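Local structure of glycoprotein (Chandipura virus, 5MDM) at residues Leu12-Val17 with Trp361-Lys366; Ala62-Thr67 with Phe124-Ile129; Tyr319-Gly324 with Phe365-Met370. The protein probably attaches the virion to host receptors and, once endosomal acidity reshapes it, drives fusion of the viral and endosomal membranes. All blocks are in the same frame, centred on the assembly; numbering follows the deposited sequence.

Interaction 1 (Leu12-Val17 with Trp361-Lys366); sequences LDWKPV and WTQWFK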
loop_
_atom_site.group_PDB
_atom_site.type_symbol
_atom_site.label_atom_id
_atom_site.label_comp_id
_atom_site.label_asym_id
_atom_site.label_seq_id
_atom_site.Cartn_x
_atom_site.Cartn_y
_atom_site.Cartn_z
ATOM N N LEU A 12 13.295 5.354 -38.957
ATOM C CA LEU A 12 14.466 6.145 -38.609
ATOM C C LEU A 12 15.633 5.813 -39.532
ATOM O O LEU A 12 15.705 4.718 -40.088
ATOM C CB LEU A 12 14.865 5.905 -37.151
ATOM C CG LEU A 12 13.878 6.366 -36.078
ATOM C CD1 LEU A 12 14.385 5.988 -34.697
ATOM C CD2 LEU A 12 13.637 7.866 -36.175
ATOM N N ASP A 13 16.543 6.767 -39.696
ATOM C CA ASP A 13 17.756 6.534 -40.466
ATOM C C ASP A 13 18.804 5.863 -39.580
ATOM O O ASP A 13 19.410 6.507 -38.719
ATOM C CB ASP A 13 18.293 7.848 -41.033
ATOM C CG ASP A 13 19.465 7.640 -41.970
ATOM O OD1 ASP A 13 19.479 6.619 -42.691
ATOM O OD2 ASP A 13 20.375 8.497 -41.984
ATOM N N TRP A 14 19.003 4.564 -39.792
ATOM C CA TRP A 14 19.926 3.781 -38.973
ATOM C C TRP A 14 21.357 3.796 -39.507
ATOM O O TRP A 14 21.585 3.814 -40.718
ATOM C CB TRP A 14 19.437 2.335 -38.835
ATOM C CG TRP A 14 18.105 2.204 -38.155
ATOM C CD1 TRP A 14 16.886 2.133 -38.757
ATOM C CD2 TRP A 14 17.860 2.132 -36.740
ATOM N NE1 TRP A 14 15.895 2.019 -37.809
ATOM C CE2 TRP A 14 16.467 2.017 -36.565
ATOM C CE3 TRP A 14 18.683 2.154 -35.607
ATOM C CZ2 TRP A 14 15.878 1.925 -35.304
ATOM C CZ3 TRP A 14 18.097 2.065 -34.357
ATOM C CH2 TRP A 14 16.709 1.948 -34.216
ATOM N N LYS A 15 22.314 3.797 -38.585
ATOM C CA LYS A 15 23.730 3.710 -38.914
ATOM C C LYS A 15 24.382 2.768 -37.912
ATOM O O LYS A 15 23.957 2.700 -36.758
ATOM C CB LYS A 15 24.389 5.090 -38.844
ATOM C CG LYS A 15 23.858 6.101 -39.852
ATOM C CD LYS A 15 23.906 7.518 -39.294
ATOM C CE LYS A 15 25.303 7.886 -38.812
ATOM N NZ LYS A 15 25.329 9.228 -38.165
ATOM N N PRO A 16 25.408 2.024 -38.347
ATOM C CA PRO A 16 26.084 1.076 -37.455
ATOM C C PRO A 16 26.823 1.769 -36.312
ATOM O O PRO A 16 27.507 2.769 -36.531
ATOM C CB PRO A 16 27.083 0.377 -38.381
ATOM C CG PRO A 16 26.526 0.565 -39.748
ATOM C CD PRO A 16 25.891 1.916 -39.730
ATOM N N VAL A 17 26.672 1.237 -35.103
ATOM C CA VAL A 17 27.391 1.747 -33.942
ATOM C C VAL A 17 28.871 1.412 -34.066
ATOM O O VAL A 17 29.234 0.256 -34.283
ATOM C CB VAL A 17 26.848 1.140 -32.633
ATOM C CG1 VAL A 17 27.700 1.573 -31.454
ATOM C CG2 VAL A 17 25.398 1.545 -32.423
ATOM N N TRP A 361 5.480 2.519 -35.219
ATOM C CA TRP A 361 6.690 1.981 -35.835
ATOM C C TRP A 361 6.354 0.946 -36.907
ATOM O O TRP A 361 5.524 0.063 -36.688
ATOM C CB TRP A 361 7.615 1.361 -34.786
ATOM C CG TRP A 361 8.941 0.980 -35.357
ATOM C CD1 TRP A 361 9.343 -0.264 -35.747
ATOM C CD2 TRP A 361 10.035 1.862 -35.630
ATOM N NE1 TRP A 361 10.625 -0.213 -36.237
ATOM C CE2 TRP A 361 11.071 1.082 -36.180
ATOM C CE3 TRP A 361 10.238 3.234 -35.463
ATOM C CZ2 TRP A 361 12.297 1.630 -36.557
ATOM C CZ3 TRP A 361 11.453 3.777 -35.839
ATOM C CH2 TRP A 361 12.467 2.977 -36.379
ATOM N N THR A 362 7.012 1.051 -38.058
ATOM C CA THR A 362 6.708 0.175 -39.183
ATOM C C THR A 362 7.951 -0.312 -39.923
ATOM O O THR A 362 7.845 -1.028 -40.919
ATOM C CB THR A 362 5.800 0.878 -40.192
ATOM O OG1 THR A 362 5.525 -0.012 -41.279
ATOM C CG2 THR A 362 6.481 2.122 -40.733
ATOM N N GLN A 363 9.124 0.080 -39.436
ATOM C CA GLN A 363 10.390 -0.281 -40.071
ATOM C C GLN A 363 11.032 -1.474 -39.362
ATOM O O GLN A 363 11.933 -1.312 -38.542
ATOM C CB GLN A 363 11.334 0.924 -40.054
ATOM C CG GLN A 363 12.667 0.716 -40.746
ATOM C CD GLN A 363 13.634 1.844 -40.456
ATOM O OE1 GLN A 363 13.332 2.755 -39.685
ATOM N NE2 GLN A 363 14.808 1.789 -41.071
ATOM N N TRP A 364 10.560 -2.674 -39.683
ATOM C CA TRP A 364 10.984 -3.881 -38.975
ATOM C C TRP A 364 12.196 -4.561 -39.608
ATOM O O TRP A 364 12.291 -4.672 -40.830
ATOM C CB TRP A 364 9.815 -4.861 -38.879
ATOM C CG TRP A 364 8.605 -4.241 -38.274
ATOM C CD1 TRP A 364 7.558 -3.668 -38.933
ATOM C CD2 TRP A 364 8.326 -4.108 -36.880
ATOM N NE1 TRP A 364 6.636 -3.193 -38.032
ATOM C CE2 TRP A 364 7.086 -3.452 -36.764
ATOM C CE3 TRP A 364 9.004 -4.483 -35.716
ATOM C CZ2 TRP A 364 6.508 -3.161 -35.531
ATOM C CZ3 TRP A 364 8.430 -4.197 -34.494
ATOM C CH2 TRP A 364 7.195 -3.542 -34.409
ATOM N N PHE A 365 13.118 -5.021 -38.767
ATOM C CA PHE A 365 14.337 -5.661 -39.250
ATOM C C PHE A 365 14.340 -7.159 -38.986
ATOM O O PHE A 365 13.804 -7.623 -37.984
ATOM C CB PHE A 365 15.576 -5.018 -38.623
ATOM C CG PHE A 365 15.784 -3.590 -39.029
ATOM C CD1 PHE A 365 16.236 -3.279 -40.301
ATOM C CD2 PHE A 365 15.529 -2.558 -38.143
ATOM C CE1 PHE A 365 16.429 -1.968 -40.685
ATOM C CE2 PHE A 365 15.722 -1.241 -38.520
ATOM C CZ PHE A 365 16.171 -0.947 -39.795
ATOM N N LYS A 366 14.949 -7.908 -39.900
ATOM C CA LYS A 366 15.064 -9.354 -39.763
ATOM C C LYS A 366 15.921 -9.694 -38.548
ATOM O O LYS A 366 17.122 -9.429 -38.533
ATOM C CB LYS A 366 15.679 -9.952 -41.029
ATOM C CG LYS A 366 15.694 -11.472 -41.068
ATOM C CD LYS A 366 14.287 -12.039 -41.165
ATOM C CE LYS A 366 14.312 -13.545 -41.372
ATOM N NZ LYS A 366 15.056 -13.929 -42.603
#

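Interaction 2 (Ala62-Thr67 with Phe124-Ile129); sequences AKWVTT and FLVIMI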
loop_
_atom_site.group_PDB
_atom_site.type_symbol
_atom_site.label_atom_id
_atom_site.label_comp_id
_atom_site.label_asym_id
_atom_site.label_seq_id
_atom_site.Cartn_x
_atom_site.Cartn_y
_atom_site.Cartn_z
ATOM N N ALA A 62 -24.350 27.044 27.921
ATOM C CA ALA A 62 -25.639 26.919 28.593
ATOM C C ALA A 62 -25.578 27.488 30.000
ATOM O O ALA A 62 -24.684 27.154 30.772
ATOM C CB ALA A 62 -26.084 25.464 28.631
ATOM N N LYS A 63 -26.532 28.353 30.327
ATOM C CA LYS A 63 -26.649 28.878 31.681
ATOM C C LYS A 63 -27.310 27.853 32.599
ATOM O O LYS A 63 -28.399 27.368 32.316
ATOM C CB LYS A 63 -27.425 30.201 31.688
ATOM C CG LYS A 63 -26.616 31.375 31.147
ATOM C CD LYS A 63 -27.396 32.681 31.150
ATOM C CE LYS A 63 -28.520 32.665 30.128
ATOM N NZ LYS A 63 -29.195 33.990 30.032
ATOM N N TRP A 64 -26.633 27.503 33.684
ATOM C CA TRP A 64 -27.221 26.643 34.700
ATOM C C TRP A 64 -27.837 27.530 35.774
ATOM O O TRP A 64 -27.133 28.272 36.460
ATOM C CB TRP A 64 -26.174 25.704 35.303
ATOM C CG TRP A 64 -25.630 24.681 34.338
ATOM C CD1 TRP A 64 -25.412 24.844 33.001
ATOM C CD2 TRP A 64 -25.247 23.334 34.643
ATOM N NE1 TRP A 64 -24.911 23.688 32.458
ATOM C CE2 TRP A 64 -24.801 22.744 33.445
ATOM C CE3 TRP A 64 -25.238 22.570 35.814
ATOM C CZ2 TRP A 64 -24.351 21.429 33.383
ATOM C CZ3 TRP A 64 -24.790 21.264 35.751
ATOM C CH2 TRP A 64 -24.351 20.708 34.545
ATOM N N VAL A 65 -29.157 27.456 35.903
ATOM C CA VAL A 65 -29.904 28.374 36.752
ATOM C C VAL A 65 -30.500 27.704 37.987
ATOM O O VAL A 65 -31.312 26.782 37.881
ATOM C CB VAL A 65 -31.037 29.057 35.961
ATOM C CG1 VAL A 65 -31.864 29.943 36.876
ATOM C CG2 VAL A 65 -30.464 29.860 34.804
ATOM N N THR A 66 -30.079 28.180 39.156
ATOM C CA THR A 66 -30.682 27.792 40.424
ATOM C C THR A 66 -31.680 28.862 40.838
ATOM O O THR A 66 -31.305 30.009 41.091
ATOM C CB THR A 66 -29.627 27.645 41.533
ATOM O OG1 THR A 66 -28.723 26.585 41.199
ATOM C CG2 THR A 66 -30.293 27.331 42.860
ATOM N N THR A 67 -32.953 28.485 40.899
ATOM C CA THR A 67 -34.017 29.436 41.195
ATOM C C THR A 67 -34.615 29.212 42.577
ATOM O O THR A 67 -35.011 28.096 42.918
ATOM C CB THR A 67 -35.143 29.370 40.142
ATOM O OG1 THR A 67 -34.589 29.525 38.828
ATOM C CG2 THR A 67 -36.168 30.466 40.389
ATOM N N PHE A 124 -24.980 30.232 36.427
ATOM C CA PHE A 124 -23.591 29.946 36.077
ATOM C C PHE A 124 -23.498 29.667 34.583
ATOM O O PHE A 124 -24.052 28.677 34.114
ATOM C CB PHE A 124 -23.121 28.685 36.810
ATOM C CG PHE A 124 -22.149 28.944 37.925
ATOM C CD1 PHE A 124 -21.450 30.137 38.001
ATOM C CD2 PHE A 124 -21.928 27.980 38.896
ATOM C CE1 PHE A 124 -20.552 30.365 39.031
ATOM C CE2 PHE A 124 -21.035 28.202 39.927
ATOM C CZ PHE A 124 -20.345 29.397 39.994
ATOM N N LEU A 125 -22.797 30.512 33.831
ATOM C CA LEU A 125 -22.629 30.256 32.399
ATOM C C LEU A 125 -21.605 29.150 32.144
ATOM O O LEU A 125 -20.397 29.354 32.274
ATOM C CB LEU A 125 -22.266 31.529 31.633
ATOM C CG LEU A 125 -22.167 31.358 30.113
ATOM C CD1 LEU A 125 -23.292 30.475 29.589
ATOM C CD2 LEU A 125 -22.193 32.710 29.415
ATOM N N VAL A 126 -22.110 27.982 31.769
ATOM C CA VAL A 126 -21.291 26.790 31.604
ATOM C C VAL A 126 -20.947 26.527 30.142
ATOM O O VAL A 126 -21.836 26.430 29.291
ATOM C CB VAL A 126 -22.009 25.551 32.179
ATOM C CG1 VAL A 126 -21.293 24.272 31.766
ATOM C CG2 VAL A 126 -22.115 25.654 33.698
ATOM N N ILE A 127 -19.650 26.417 29.858
ATOM C CA ILE A 127 -19.185 26.078 28.518
ATOM C C ILE A 127 -18.636 24.656 28.471
ATOM O O ILE A 127 -17.849 24.260 29.330
ATOM C CB ILE A 127 -18.091 27.039 28.022
ATOM C CG1 ILE A 127 -18.497 28.494 28.250
ATOM C CG2 ILE A 127 -17.820 26.797 26.548
ATOM C CD1 ILE A 127 -19.539 28.994 27.280
ATOM N N MET A 128 -19.055 23.895 27.465
ATOM C CA MET A 128 -18.600 22.519 27.285
ATOM C C MET A 128 -17.922 22.355 25.926
ATOM O O MET A 128 -18.533 22.597 24.884
ATOM C CB MET A 128 -19.775 21.545 27.412
ATOM C CG MET A 128 -20.620 21.761 28.660
ATOM S SD MET A 128 -22.136 20.783 28.681
ATOM C CE MET A 128 -23.086 21.645 29.937
ATOM N N ILE A 129 -16.657 21.945 25.946
ATOM C CA ILE A 129 -15.860 21.819 24.729
ATOM C C ILE A 129 -15.760 20.370 24.267
ATOM O O ILE A 129 -15.052 19.566 24.871
ATOM C CB ILE A 129 -14.436 22.373 24.937
ATOM C CG1 ILE A 129 -14.484 23.873 25.230
ATOM C CG2 ILE A 129 -13.574 22.104 23.716
ATOM C CD1 ILE A 129 -15.029 24.698 24.086
#

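Interaction 3 (Tyr319-Gly324 with Phe365-Met370); sequences YTVING and FKYGDM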
loop_
_atom_site.group_PDB
_atom_site.type_symbol
_atom_site.label_atom_id
_atom_site.label_comp_id
_atom_site.label_asym_id
_atom_site.label_seq_id
_atom_site.Cartn_x
_atom_site.Cartn_y
_atom_site.Cartn_z
ATOM N N TYR A 319 18.259 2.141 -30.496
ATOM C CA TYR A 319 19.191 1.080 -30.860
ATOM C C TYR A 319 18.444 -0.153 -31.354
ATOM O O TYR A 319 17.339 -0.447 -30.895
ATOM C CB TYR A 319 20.082 0.713 -29.664
ATOM C CG TYR A 319 20.997 1.832 -29.209
ATOM C CD1 TYR A 319 22.276 1.956 -29.726
ATOM C CD2 TYR A 319 20.579 2.764 -28.272
ATOM C CE1 TYR A 319 23.113 2.977 -29.323
ATOM C CE2 TYR A 319 21.410 3.792 -27.865
ATOM C CZ TYR A 319 22.678 3.892 -28.391
ATOM O OH TYR A 319 23.520 4.908 -27.990
ATOM N N THR A 320 19.050 -0.873 -32.291
ATOM C CA THR A 320 18.472 -2.120 -32.778
ATOM C C THR A 320 19.561 -3.022 -33.344
ATOM O O THR A 320 20.733 -2.648 -33.368
ATOM C CB THR A 320 17.380 -1.874 -33.845
ATOM O OG1 THR A 320 16.661 -3.089 -34.083
ATOM C CG2 THR A 320 17.991 -1.380 -35.150
ATOM N N VAL A 321 19.174 -4.213 -33.787
ATOM C CA VAL A 321 20.129 -5.148 -34.375
ATOM C C VAL A 321 19.753 -5.490 -35.815
ATOM O O VAL A 321 18.889 -6.333 -36.065
ATOM C CB VAL A 321 20.258 -6.442 -33.541
ATOM C CG1 VAL A 321 21.319 -7.344 -34.129
ATOM C CG2 VAL A 321 20.606 -6.109 -32.104
ATOM N N ILE A 322 20.408 -4.823 -36.758
ATOM C CA ILE A 322 20.165 -5.059 -38.176
ATOM C C ILE A 322 21.180 -6.054 -38.726
ATOM O O ILE A 322 22.379 -5.769 -38.758
ATOM C CB ILE A 322 20.262 -3.751 -38.983
ATOM C CG1 ILE A 322 19.492 -2.632 -38.282
ATOM C CG2 ILE A 322 19.746 -3.955 -40.396
ATOM C CD1 ILE A 322 19.642 -1.288 -38.949
ATOM N N ASN A 323 20.695 -7.216 -39.156
ATOM C CA ASN A 323 21.554 -8.268 -39.699
ATOM C C ASN A 323 22.719 -8.621 -38.772
ATOM O O ASN A 323 23.855 -8.769 -39.218
ATOM C CB ASN A 323 22.072 -7.893 -41.096
ATOM C CG ASN A 323 21.018 -8.060 -42.181
ATOM O OD1 ASN A 323 20.254 -9.024 -42.175
ATOM N ND2 ASN A 323 20.977 -7.119 -43.120
ATOM N N GLY A 324 22.428 -8.740 -37.480
ATOM C CA GLY A 324 23.441 -9.099 -36.505
ATOM C C GLY A 324 24.356 -7.952 -36.107
ATOM O O GLY A 324 25.323 -8.147 -35.370
ATOM N N PHE A 365 13.118 -5.021 -38.767
ATOM C CA PHE A 365 14.337 -5.661 -39.250
ATOM C C PHE A 365 14.340 -7.159 -38.986
ATOM O O PHE A 365 13.804 -7.623 -37.984
ATOM C CB PHE A 365 15.576 -5.018 -38.623
ATOM C CG PHE A 365 15.784 -3.590 -39.029
ATOM C CD1 PHE A 365 16.236 -3.279 -40.301
ATOM C CD2 PHE A 365 15.529 -2.558 -38.143
ATOM C CE1 PHE A 365 16.429 -1.968 -40.685
ATOM C CE2 PHE A 365 15.722 -1.241 -38.520
ATOM C CZ PHE A 365 16.171 -0.947 -39.795
ATOM N N LYS A 366 14.949 -7.908 -39.900
ATOM C CA LYS A 366 15.064 -9.354 -39.763
ATOM C C LYS A 366 15.921 -9.694 -38.548
ATOM O O LYS A 366 17.122 -9.429 -38.533
ATOM C CB LYS A 366 15.679 -9.952 -41.029
ATOM C CG LYS A 366 15.694 -11.472 -41.068
ATOM C CD LYS A 366 14.287 -12.039 -41.165
ATOM C CE LYS A 366 14.312 -13.545 -41.372
ATOM N NZ LYS A 366 15.056 -13.929 -42.603
ATOM N N TYR A 367 15.294 -10.269 -37.528
ATOM C CA TYR A 367 15.994 -10.635 -36.300
ATOM C C TYR A 367 15.742 -12.101 -35.969
ATOM O O TYR A 367 14.905 -12.426 -35.124
ATOM C CB TYR A 367 15.546 -9.736 -35.147
ATOM C CG TYR A 367 16.206 -10.034 -33.817
ATOM C CD1 TYR A 367 17.525 -9.670 -33.575
ATOM C CD2 TYR A 367 15.503 -10.663 -32.797
ATOM C CE1 TYR A 367 18.127 -9.939 -32.362
ATOM C CE2 TYR A 367 16.095 -10.937 -31.582
ATOM C CZ TYR A 367 17.406 -10.574 -31.369
ATOM O OH TYR A 367 17.994 -10.848 -30.156
ATOM N N GLY A 368 16.468 -12.983 -36.648
ATOM C CA GLY A 368 16.256 -14.412 -36.510
ATOM C C GLY A 368 14.966 -14.841 -37.182
ATOM O O GLY A 368 14.752 -14.572 -38.366
ATOM N N ASP A 369 14.100 -15.501 -36.420
ATOM C CA ASP A 369 12.814 -15.966 -36.930
ATOM C C ASP A 369 11.775 -14.844 -36.958
ATOM O O ASP A 369 10.782 -14.920 -37.684
ATOM C CB ASP A 369 12.301 -17.129 -36.077
ATOM C CG ASP A 369 12.269 -16.794 -34.594
ATOM O OD1 ASP A 369 13.227 -16.160 -34.103
ATOM O OD2 ASP A 369 11.282 -17.162 -33.921
ATOM N N MET A 370 12.015 -13.804 -36.164
ATOM C CA MET A 370 11.056 -12.715 -36.001
ATOM C C MET A 370 11.641 -11.363 -36.394
ATOM O O MET A 370 12.835 -11.243 -36.659
ATOM C CB MET A 370 10.563 -12.670 -34.554
ATOM C CG MET A 370 11.679 -12.715 -33.529
ATOM S SD MET A 370 11.081 -13.147 -31.886
ATOM C CE MET A 370 10.359 -14.752 -32.219
#

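Interaction 1 (Leu12-Val17 with Trp361-Lys366)
Gln363 reads the backbone of Leu12 through both ends of its carboxamide. Leu12 N donates to Gln363 OE1 at 2.7 Å in a nearly straight bond (163° at the hydrogen), and Gln363 NE2 returns a longer, more bent one to Leu12 O at 3.2 Å, with the acceptor close to the amide plane. Two bonds to the N-H and C=O of one residue fix the rotation of the amide, much as a paired strand would answer the same groups. Gln363 can reach this far because its CG is anti to the backbone N (chi1 -177°) and the chain beyond runs extended.

The contact illustrates how segments some 340 residues apart in sequence can join two sheets through loop residues. Strand 15-16 pairs with strand 325-338 in one antiparallel sheet, whereas strand 365-367 lies at an outer end of another, and this loop-rich junction joins them; strand 316-322, of the first sheet, also packs on Trp14.

Around the amide the packing is aromatic. Phe365 presents its edge to the face of the five-membered ring of Trp14 in a T-shaped pair, centroids 4.8 Å apart and planes at 84°. Trp361 CH2 comes to the edge of the Trp14 indole, 3.7 Å from Trp14 CZ2, the two side chains crossing obliquely. Leu12 instead comes to the rim of the Trp361 ring near its plane, its CG 3.6 Å from CZ3. Trp361 is further tied to its own segment by a weak bond from NE1 to Gln363 O, while its side chain also rests on Phe6 of strand 2-7.

Interaction 2 (Ala62-Thr67 with Phe124-Ile129)
An antiparallel ladder pairs Ala62, Lys63 and Trp64 with Val126, Leu125 and Phe124 in the fusion domain, within the region assigned by similarity to the fusion peptide. The strands are strongly twisted, their directions 140° apart. Ala62-Val126 and Trp64-Phe124 are the hydrogen-bonded pairs, each closed by two backbone bonds; Trp64 N to Phe124 O, at 2.9 Å, is nearly straight. Between them lies the non-hydrogen-bonded pair Lys63-Leu125.

The Trp64 indole dominates one face of the sheet. Val126 CG2 sits over its five-membered ring in a CH-pi contact, 3.6 Å from the centroid and 15° off the normal. That methyl lies beside the backbone N of Val126 because CG1 takes the anti position (chi1 169°). Met128, extended beyond CG, reaches the indole edge in the ring plane, with CE 3.7 Å from Trp64 CZ2. On the other face Lys63 meets Leu125 through its aliphatic part, CG to CD1 at 3.8 Å.

Met128 is an experimentally established site of interaction with host vimentin, and its backbone bonds to that of His60, by similarity a pH sensor of the pre-fusion state. Backbone bonds thus set the register, while apolar contacts to the indole add packing on one face.

Interaction 3 (Tyr319-Gly324 with Phe365-Met370)
The Phe365 ring lies with one face against Ile322, whose CG1 is 3.7 Å from the centroid and only 3° off the normal, a CH-pi contact over the ring centre. Ile322 CD1, anti to CA (chi2 175°), reaches over the rim and approaches Phe365 CZ to 3.6 Å, while Ile322 CG2 lies outside the rim, equally close to Phe365 CD1. Thr320 crosses the Phe365 side chain at about a right angle, its CG2 4.1 Å from Phe365 CD2. Farther along, Tyr367 CD1 packs 4.2 Å from Val321 CB.

Strands 319-322 and 365-367 belong to different sheets and pass each other at 72°, so side chains make the join. Strand 365-367 is half of a hairpin with strand 370-372, turned by a type II' turn whose second residue, Gly368, has positive phi; Tyr367 N bonds Met370 O at 2.8 Å.

Polar ends find partners beyond the two segments: Thr320 OG1 bonds Gly373 O, and Tyr367 OH bonds Leu300 O and, weakly, Ser404 O of the second subunit. The side-chain contacts across the join are apolar, and it relies on shape and dispersion, chiefly Ile322 over the Phe365 ring, rather than on directed bonds.

How the interactions relate
Interactions 1 and 3 are two sides of one cluster, their centres about 9 Å apart and both ending on strand 365-367. Phe365 serves both, turning its edge to one partner and a face to the other. The partners also touch each other: Trp14 CZ3 lies 3.5 Å from Thr320 CG2, and Trp14 CB 3.6 Å from Ile322 CD1, so three separate parts of the sequence converge there. Interaction 2 stands across the chain's centre, about 86 Å from interaction 1 and 88 Å from interaction 3, centre to centre, separations that illustrate how elongated the glycoprotein is. It holds the vimentin-contacting Met128; interaction 3 includes Asn323, an N-glycosylation site that carries no glycan in this structure.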